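Local coordinates for polyhedrin (Orgyia pseudotsugata cypovirus 5, PDB 5A8U), which forms the crystalline matrix of viral occlusion bodies, the polyhedra that protect the virus outside its host until insect larvae ingest them, at residues T51-M63 with F187-V199. Sequence-based numbering, arbitrary orientation.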
ATOM      1  N   THR A  51      -3.665   5.155  14.778  1.00  4.23           N
ATOM      2  CA  THR A  51      -3.568   5.591  16.159  1.00  6.87           C
ATOM      3  C   THR A  51      -2.806   6.910  16.271  1.00 10.72           C
ATOM      4  O   THR A  51      -3.285   7.835  16.903  1.00  8.99           O
ATOM      5  CB  THR A  51      -2.875   4.526  16.998  1.00  8.75           C
ATOM      6  OG1 THR A  51      -1.724   4.044  16.283  1.00  7.47           O
ATOM      7  CG2 THR A  51      -3.833   3.376  17.260  1.00  8.95           C
ATOM      8  N   GLU A  52      -1.637   7.001  15.638  1.00  6.75           N
ATOM      9  CA  GLU A  52      -0.767   8.170  15.788  1.00  3.68           C
ATOM     10  C   GLU A  52      -0.700   8.985  14.510  1.00  6.52           C
ATOM     11  O   GLU A  52      -0.532  10.206  14.531  1.00  5.10           O
ATOM     12  CB  GLU A  52       0.665   7.708  16.115  1.00  4.29           C
ATOM     13  CG  GLU A  52       0.828   7.039  17.475  1.00  7.38           C
ATOM     14  CD  GLU A  52       0.891   8.000  18.646  1.00 11.24           C
ATOM     15  OE1 GLU A  52       0.928   9.243  18.462  1.00  8.50           O
ATOM     16  OE2 GLU A  52       0.924   7.490  19.785  1.00  7.59           O
ATOM     17  N   VAL A  53      -0.782   8.287  13.388  1.00  7.84           N
ATOM     18  CA  VAL A  53      -0.643   8.929  12.103  1.00  8.76           C
ATOM     19  C   VAL A  53      -1.534   8.202  11.111  1.00 10.88           C
ATOM     20  O   VAL A  53      -1.698   6.973  11.147  1.00 11.32           O
ATOM     21  CB  VAL A  53       0.817   8.903  11.640  1.00  7.24           C
ATOM     22  CG1 VAL A  53       1.282   7.473  11.437  1.00  7.57           C
ATOM     23  CG2 VAL A  53       1.002   9.715  10.360  1.00 11.00           C
ATOM     24  N   ILE A  54      -2.157   8.974  10.248  1.00  6.12           N
ATOM     25  CA  ILE A  54      -2.935   8.377   9.192  1.00  5.49           C
ATOM     26  C   ILE A  54      -2.568   9.089   7.895  1.00  7.26           C
ATOM     27  O   ILE A  54      -2.693  10.302   7.789  1.00  9.62           O
ATOM     28  CB  ILE A  54      -4.420   8.458   9.532  1.00  9.94           C
ATOM     29  CG1 ILE A  54      -5.244   7.634   8.559  1.00 13.43           C
ATOM     30  CG2 ILE A  54      -4.883   9.865   9.515  1.00 18.31           C
ATOM     31  CD1 ILE A  54      -6.652   7.448   9.063  1.00 23.53           C
ATOM     32  N   ALA A  55      -2.098   8.314   6.923  1.00  6.56           N
ATOM     33  CA  ALA A  55      -1.530   8.853   5.703  1.00  5.72           C
ATOM     34  C   ALA A  55      -1.990   7.953   4.575  1.00  6.78           C
ATOM     35  O   ALA A  55      -2.200   6.758   4.771  1.00  8.10           O
ATOM     36  CB  ALA A  55      -0.006   8.842   5.782  1.00  7.38           C
ATOM     37  N   GLY A  56      -2.123   8.513   3.381  1.00  5.33           N
ATOM     38  CA  GLY A  56      -2.605   7.701   2.286  1.00  5.93           C
ATOM     39  C   GLY A  56      -2.730   8.543   1.035  1.00  5.55           C
ATOM     40  O   GLY A  56      -2.371   9.726   1.032  1.00  6.12           O
ATOM     41  N   SER A  57      -3.228   7.916  -0.023  1.00  6.14           N
ATOM     42  CA  SER A  57      -3.343   8.573  -1.308  1.00  4.71           C
ATOM     43  C   SER A  57      -4.346   7.821  -2.173  1.00  4.65           C
ATOM     44  O   SER A  57      -4.667   6.667  -1.902  1.00  6.20           O
ATOM     45  CB  SER A  57      -1.974   8.628  -2.015  1.00  6.37           C
ATOM     46  OG  SER A  57      -1.583   7.348  -2.516  1.00  6.70           O
ATOM     47  N   LEU A  58      -4.833   8.479  -3.215  1.00  4.60           N
ATOM     48  CA  LEU A  58      -5.640   7.791  -4.212  1.00  5.86           C
ATOM     49  C   LEU A  58      -5.191   8.261  -5.585  1.00  5.38           C
ATOM     50  O   LEU A  58      -5.196   9.466  -5.856  1.00  7.81           O
ATOM     51  CB  LEU A  58      -7.123   8.119  -4.046  1.00  5.45           C
ATOM     52  CG  LEU A  58      -7.790   7.680  -2.748  1.00  5.53           C
ATOM     53  CD1 LEU A  58      -9.170   8.318  -2.665  1.00  6.51           C
ATOM     54  CD2 LEU A  58      -7.880   6.154  -2.683  1.00  5.97           C
ATOM     55  N   ASN A  59      -4.794   7.335  -6.451  1.00  7.02           N
ATOM     56  CA  ASN A  59      -4.525   7.727  -7.832  1.00  5.70           C
ATOM     57  C   ASN A  59      -5.788   7.673  -8.699  1.00  5.51           C
ATOM     58  O   ASN A  59      -6.887   7.372  -8.195  1.00  6.56           O
ATOM     59  CB  ASN A  59      -3.362   6.930  -8.441  1.00  6.89           C
ATOM     60  CG  ASN A  59      -3.647   5.447  -8.541  1.00  9.21           C
ATOM     61  OD1 ASN A  59      -4.779   4.989  -8.311  1.00  7.46           O
ATOM     62  ND2 ASN A  59      -2.619   4.681  -8.916  1.00  6.91           N
ATOM     63  N   ARG A  60      -5.673   7.978  -9.995  1.00  6.23           N
ATOM     64  CA  ARG A  60      -6.901   8.069 -10.796  1.00  8.51           C
ATOM     65  C   ARG A  60      -7.653   6.743 -10.852  1.00  5.74           C
ATOM     66  O   ARG A  60      -8.893   6.726 -10.892  1.00  6.98           O
ATOM     67  CB  ARG A  60      -6.649   8.607 -12.224  1.00  8.12           C
ATOM     68  CG  ARG A  60      -6.596  10.144 -12.337  1.00 17.50           C
ATOM     69  CD  ARG A  60      -7.768  10.891 -11.623  1.00 12.72           C
ATOM     70  NE  ARG A  60      -9.043  10.916 -12.355  1.00 12.82           N
ATOM     71  CZ  ARG A  60     -10.098  11.639 -11.968  1.00 16.59           C
ATOM     72  NH1 ARG A  60     -10.014  12.396 -10.878  1.00  8.41           N
ATOM     73  NH2 ARG A  60     -11.231  11.632 -12.670  1.00 10.65           N
ATOM     74  N   GLN A  61      -6.926   5.632 -10.802  1.00  4.93           N
ATOM     75  CA  GLN A  61      -7.586   4.326 -10.852  1.00  5.31           C
ATOM     76  C   GLN A  61      -8.571   4.127  -9.700  1.00  6.46           C
ATOM     77  O   GLN A  61      -9.575   3.439  -9.858  1.00  7.62           O
ATOM     78  CB  GLN A  61      -6.561   3.189 -10.853  1.00  7.93           C
ATOM     79  CG  GLN A  61      -5.910   2.963 -12.215  1.00  8.03           C
ATOM     80  CD  GLN A  61      -4.628   3.754 -12.426  1.00  7.49           C
ATOM     81  OE1 GLN A  61      -4.401   4.758 -11.755  1.00  6.54           O
ATOM     82  NE2 GLN A  61      -3.805   3.324 -13.394  1.00  7.50           N
ATOM     83  N   LEU A  62      -8.280   4.732  -8.549  1.00  6.94           N
ATOM     84  CA  LEU A  62      -9.200   4.667  -7.409  1.00  6.60           C
ATOM     85  C   LEU A  62     -10.099   5.904  -7.245  1.00  7.04           C
ATOM     86  O   LEU A  62     -11.107   5.838  -6.550  1.00  5.77           O
ATOM     87  CB  LEU A  62      -8.439   4.375  -6.107  1.00  8.09           C
ATOM     88  CG  LEU A  62      -7.815   2.967  -6.073  1.00  7.73           C
ATOM     89  CD1 LEU A  62      -7.152   2.691  -4.726  1.00  8.95           C
ATOM     90  CD2 LEU A  62      -8.859   1.900  -6.364  1.00  6.49           C
ATOM     91  N   MET A  63      -9.741   7.022  -7.876  1.00  4.56           N
ATOM     92  CA  MET A  63     -10.610   8.199  -7.817  1.00  5.32           C
ATOM     93  C   MET A  63     -11.866   7.999  -8.662  1.00  4.49           C
ATOM     94  O   MET A  63     -12.920   8.555  -8.359  1.00  5.58           O
ATOM     95  CB  MET A  63      -9.874   9.453  -8.303  1.00  7.71           C
ATOM     96  CG  MET A  63      -8.737   9.898  -7.396  1.00  7.11           C
ATOM     97  SD  MET A  63      -9.317  10.577  -5.814  1.00  6.75           S
ATOM     98  CE  MET A  63     -10.051  12.123  -6.380  1.00  6.10           C
ATOM     99  N   PHE A 187      -9.649  16.877 -12.572  1.00  7.49           N
ATOM    100  CA  PHE A 187      -9.397  15.432 -12.579  1.00  6.99           C
ATOM    101  C   PHE A 187      -8.287  15.102 -11.583  1.00  6.54           C
ATOM    102  O   PHE A 187      -7.196  14.674 -11.967  1.00  7.28           O
ATOM    103  CB  PHE A 187      -9.055  14.950 -13.997  1.00  8.06           C
ATOM    104  CG  PHE A 187     -10.114  15.310 -15.015  1.00  4.60           C
ATOM    105  CD1 PHE A 187     -11.315  14.597 -15.074  1.00  4.36           C
ATOM    106  CD2 PHE A 187      -9.914  16.353 -15.898  1.00  7.80           C
ATOM    107  CE1 PHE A 187     -12.296  14.927 -16.003  1.00  8.45           C
ATOM    108  CE2 PHE A 187     -10.888  16.692 -16.820  1.00 10.13           C
ATOM    109  CZ  PHE A 187     -12.083  15.985 -16.869  1.00  8.60           C
ATOM    110  N   PRO A 188      -8.571  15.303 -10.285  1.00  7.42           N
ATOM    111  CA  PRO A 188      -7.488  15.233  -9.307  1.00  5.55           C
ATOM    112  C   PRO A 188      -7.080  13.831  -8.868  1.00  7.17           C
ATOM    113  O   PRO A 188      -7.805  12.844  -9.026  1.00  5.03           O
ATOM    114  CB  PRO A 188      -8.077  15.975  -8.097  1.00  6.96           C
ATOM    115  CG  PRO A 188      -9.517  15.623  -8.144  1.00  6.48           C
ATOM    116  CD  PRO A 188      -9.864  15.631  -9.646  1.00  6.54           C
ATOM    117  N   THR A 189      -5.867  13.766  -8.336  1.00  5.69           N
ATOM    118  CA  THR A 189      -5.463  12.674  -7.472  1.00  8.18           C
ATOM    119  C   THR A 189      -5.034  13.306  -6.141  1.00  6.80           C
ATOM    120  O   THR A 189      -4.757  14.508  -6.092  1.00  6.32           O
ATOM    121  CB  THR A 189      -4.349  11.831  -8.119  1.00  8.04           C
ATOM    122  OG1 THR A 189      -3.219  12.660  -8.400  1.00  8.60           O
ATOM    123  CG2 THR A 189      -4.848  11.242  -9.441  1.00  8.38           C
ATOM    124  N   ILE A 190      -5.003  12.524  -5.064  1.00  6.46           N
ATOM    125  CA  ILE A 190      -4.783  13.123  -3.747  1.00  5.53           C
ATOM    126  C   ILE A 190      -3.814  12.349  -2.879  1.00  5.90           C
ATOM    127  O   ILE A 190      -3.663  11.145  -3.028  1.00  5.83           O
ATOM    128  CB  ILE A 190      -6.094  13.265  -2.924  1.00  8.23           C
ATOM    129  CG1 ILE A 190      -6.655  11.893  -2.532  1.00  7.49           C
ATOM    130  CG2 ILE A 190      -7.119  14.160  -3.650  1.00  7.27           C
ATOM    131  CD1 ILE A 190      -7.839  12.002  -1.599  1.00 10.24           C
ATOM    132  N   GLY A 191      -3.174  13.077  -1.972  1.00  5.76           N
ATOM    133  CA  GLY A 191      -2.444  12.505  -0.856  1.00  6.50           C
ATOM    134  C   GLY A 191      -2.830  13.272   0.399  1.00  5.54           C
ATOM    135  O   GLY A 191      -3.184  14.447   0.330  1.00  7.17           O
ATOM    136  N   PHE A 192      -2.786  12.617   1.550  1.00  4.93           N
ATOM    137  CA  PHE A 192      -3.106  13.300   2.806  1.00  3.77           C
ATOM    138  C   PHE A 192      -2.264  12.776   3.980  1.00  5.21           C
ATOM    139  O   PHE A 192      -1.748  11.640   3.947  1.00  4.55           O
ATOM    140  CB  PHE A 192      -4.604  13.152   3.135  1.00  4.34           C
ATOM    141  CG  PHE A 192      -5.013  11.725   3.411  1.00  6.95           C
ATOM    142  CD1 PHE A 192      -4.840  11.175   4.679  1.00  8.13           C
ATOM    143  CD2 PHE A 192      -5.530  10.927   2.399  1.00  9.11           C
ATOM    144  CE1 PHE A 192      -5.176   9.842   4.938  1.00 11.40           C
ATOM    145  CE2 PHE A 192      -5.874   9.589   2.660  1.00  8.65           C
ATOM    146  CZ  PHE A 192      -5.692   9.059   3.928  1.00  9.78           C
ATOM    147  N   GLU A 193      -2.125  13.616   5.005  1.00  4.75           N
ATOM    148  CA  GLU A 193      -1.508  13.204   6.279  1.00  2.96           C
ATOM    149  C   GLU A 193      -2.316  13.788   7.415  1.00  4.99           C
ATOM    150  O   GLU A 193      -2.639  14.968   7.400  1.00  5.04           O
ATOM    151  CB  GLU A 193      -0.063  13.707   6.390  1.00  5.35           C
ATOM    152  CG  GLU A 193       0.809  13.332   5.199  1.00  4.76           C
ATOM    153  CD  GLU A 193       2.188  13.977   5.232  1.00  4.96           C
ATOM    154  OE1 GLU A 193       2.400  14.911   6.047  1.00  7.86           O
ATOM    155  OE2 GLU A 193       3.062  13.544   4.451  1.00  5.76           O
ATOM    156  N   VAL A 194      -2.649  12.959   8.388  1.00  4.28           N
ATOM    157  CA  VAL A 194      -3.413  13.399   9.555  1.00  5.28           C
ATOM    158  C   VAL A 194      -2.708  12.855  10.796  1.00  7.19           C
ATOM    159  O   VAL A 194      -2.215  11.728  10.801  1.00  6.20           O
ATOM    160  CB  VAL A 194      -4.849  12.867   9.478  1.00  5.92           C
ATOM    161  CG1 VAL A 194      -5.593  12.952  10.834  1.00  7.04           C
ATOM    162  CG2 VAL A 194      -5.618  13.564   8.356  1.00  5.27           C
ATOM    163  N   TYR A 195      -2.658  13.676  11.831  1.00  4.08           N
ATOM    164  CA  TYR A 195      -1.844  13.405  12.998  1.00  5.22           C
ATOM    165  C   TYR A 195      -2.612  13.480  14.316  1.00  4.93           C
ATOM    166  O   TYR A 195      -3.452  14.346  14.513  1.00  5.60           O
ATOM    167  CB  TYR A 195      -0.686  14.422  13.051  1.00  4.85           C
ATOM    168  CG  TYR A 195       0.234  14.367  11.852  1.00  6.06           C
ATOM    169  CD1 TYR A 195      -0.037  15.114  10.713  1.00  5.74           C
ATOM    170  CD2 TYR A 195       1.379  13.575  11.865  1.00  6.35           C
ATOM    171  CE1 TYR A 195       0.801  15.073   9.613  1.00  7.20           C
ATOM    172  CE2 TYR A 195       2.229  13.531  10.785  1.00  5.04           C
ATOM    173  CZ  TYR A 195       1.942  14.282   9.662  1.00  5.99           C
ATOM    174  OH  TYR A 195       2.769  14.253   8.576  1.00  7.86           O
ATOM    175  N   ARG A 196      -2.269  12.566  15.219  1.00  6.66           N
ATOM    176  CA  ARG A 196      -2.790  12.525  16.577  1.00  6.71           C
ATOM    177  C   ARG A 196      -2.524  13.815  17.342  1.00  7.33           C
ATOM    178  O   ARG A 196      -1.395  14.330  17.346  1.00  5.98           O
ATOM    179  CB  ARG A 196      -2.114  11.342  17.292  1.00  4.32           C
ATOM    180  CG  ARG A 196      -2.135  11.346  18.811  1.00 11.89           C
ATOM    181  CD  ARG A 196      -3.491  11.012  19.366  1.00 12.50           C
ATOM    182  NE  ARG A 196      -4.045   9.756  18.849  1.00 15.32           N
ATOM    183  CZ  ARG A 196      -5.280   9.353  19.121  1.00 12.72           C
ATOM    184  NH1 ARG A 196      -6.045  10.114  19.899  1.00 15.09           N
ATOM    185  NH2 ARG A 196      -5.755   8.218  18.627  1.00  9.73           N
ATOM    186  N   TYR A 197      -3.555  14.330  18.017  1.00  6.96           N
ATOM    187  CA  TYR A 197      -3.342  15.360  19.017  1.00  6.66           C
ATOM    188  C   TYR A 197      -2.747  14.709  20.260  1.00  7.42           C
ATOM    189  O   TYR A 197      -3.278  13.728  20.804  1.00 10.66           O
ATOM    190  CB  TYR A 197      -4.661  16.037  19.397  1.00  7.82           C
ATOM    191  CG  TYR A 197      -4.507  17.065  20.488  1.00  8.47           C
ATOM    192  CD1 TYR A 197      -3.806  18.232  20.260  1.00  8.73           C
ATOM    193  CD2 TYR A 197      -5.056  16.855  21.753  1.00 11.51           C
ATOM    194  CE1 TYR A 197      -3.656  19.189  21.266  1.00  8.48           C
ATOM    195  CE2 TYR A 197      -4.922  17.801  22.766  1.00 10.60           C
ATOM    196  CZ  TYR A 197      -4.218  18.964  22.510  1.00 12.57           C
ATOM    197  OH  TYR A 197      -4.087  19.920  23.494  1.00 14.31           O
ATOM    198  N   ARG A 198      -1.634  15.251  20.707  1.00  7.92           N
ATOM    199  CA  ARG A 198      -0.930  14.680  21.852  1.00  8.26           C
ATOM    200  C   ARG A 198      -1.224  15.510  23.082  1.00 11.46           C
ATOM    201  O   ARG A 198      -1.274  16.742  23.010  1.00  8.83           O
ATOM    202  CB  ARG A 198       0.562  14.649  21.559  1.00  4.53           C
ATOM    203  CG  ARG A 198       0.956  13.572  20.535  1.00  9.01           C
ATOM    204  CD  ARG A 198       1.090  12.193  21.194  1.00  8.59           C
ATOM    205  NE  ARG A 198       2.157  12.218  22.195  1.00  6.70           N
ATOM    206  CZ  ARG A 198       1.967  12.203  23.514  1.00  4.41           C
ATOM    207  NH1 ARG A 198       0.745  12.102  24.029  1.00  8.24           N
ATOM    208  NH2 ARG A 198       3.018  12.279  24.320  1.00  5.07           N
ATOM    209  N   VAL A 199      -1.412  14.845  24.218  1.00  7.75           N
ATOM    210  CA  VAL A 199      -1.716  15.559  25.461  1.00  9.55           C
ATOM    211  C   VAL A 199      -0.470  15.759  26.324  1.00 12.85           C
ATOM    212  O   VAL A 199      -0.547  16.256  27.452  1.00 13.38           O
ATOM    213  CB  VAL A 199      -2.816  14.841  26.280  1.00 12.77           C
ATOM    214  CG1 VAL A 199      -4.129  14.891  25.527  1.00 14.06           C
ATOM    215  CG2 VAL A 199      -2.425  13.392  26.570  1.00 16.59           C
TER
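The Phe-192 ring lies over the backbone of Gly-56, whose CA makes a CH-pi contact 4.1 Å from the ring centroid; lacking a side chain, the glycine lets the ring fold across onto its strand. A chi1 of 65°, with CG between the backbone N and the carbonyl carbon, swings it there. At one end of the strand pair, the Arg-60 guanidinium has Phe-187 CA over one face, and its NH1 donates to Pro-188 O (2.9 Å), which lies in the guanidinium plane. Its NH2 meets the Phe-187 ring edge, the two planes almost perpendicular (89°), and also salt-bridges Asp-106. At the other end, Arg-196 grips Thr-51 O side-on with NE (2.8 Å) and NH2 (3.0 Å), with Thr-51 O lying near the guanidinium plane. Between these clamps, paired backbone bonds join Ile-54 to Val-194, Gly-56 to Phe-192 and Leu-58 to Ile-190 in antiparallel register. Within the chain, strand 53-58 is the outer strand of a three-stranded antiparallel sheet, with 189-195 in the middle and 124-128 beyond. The face bearing Ile-54, Leu-58, Phe-192 and Val-194 packs on strands 30-37 and 43-50 of the larger sheet, where Trp-48 meets Phe-192 edge-to-face; Ala-55 and Tyr-195, on the other face, meet a second subunit.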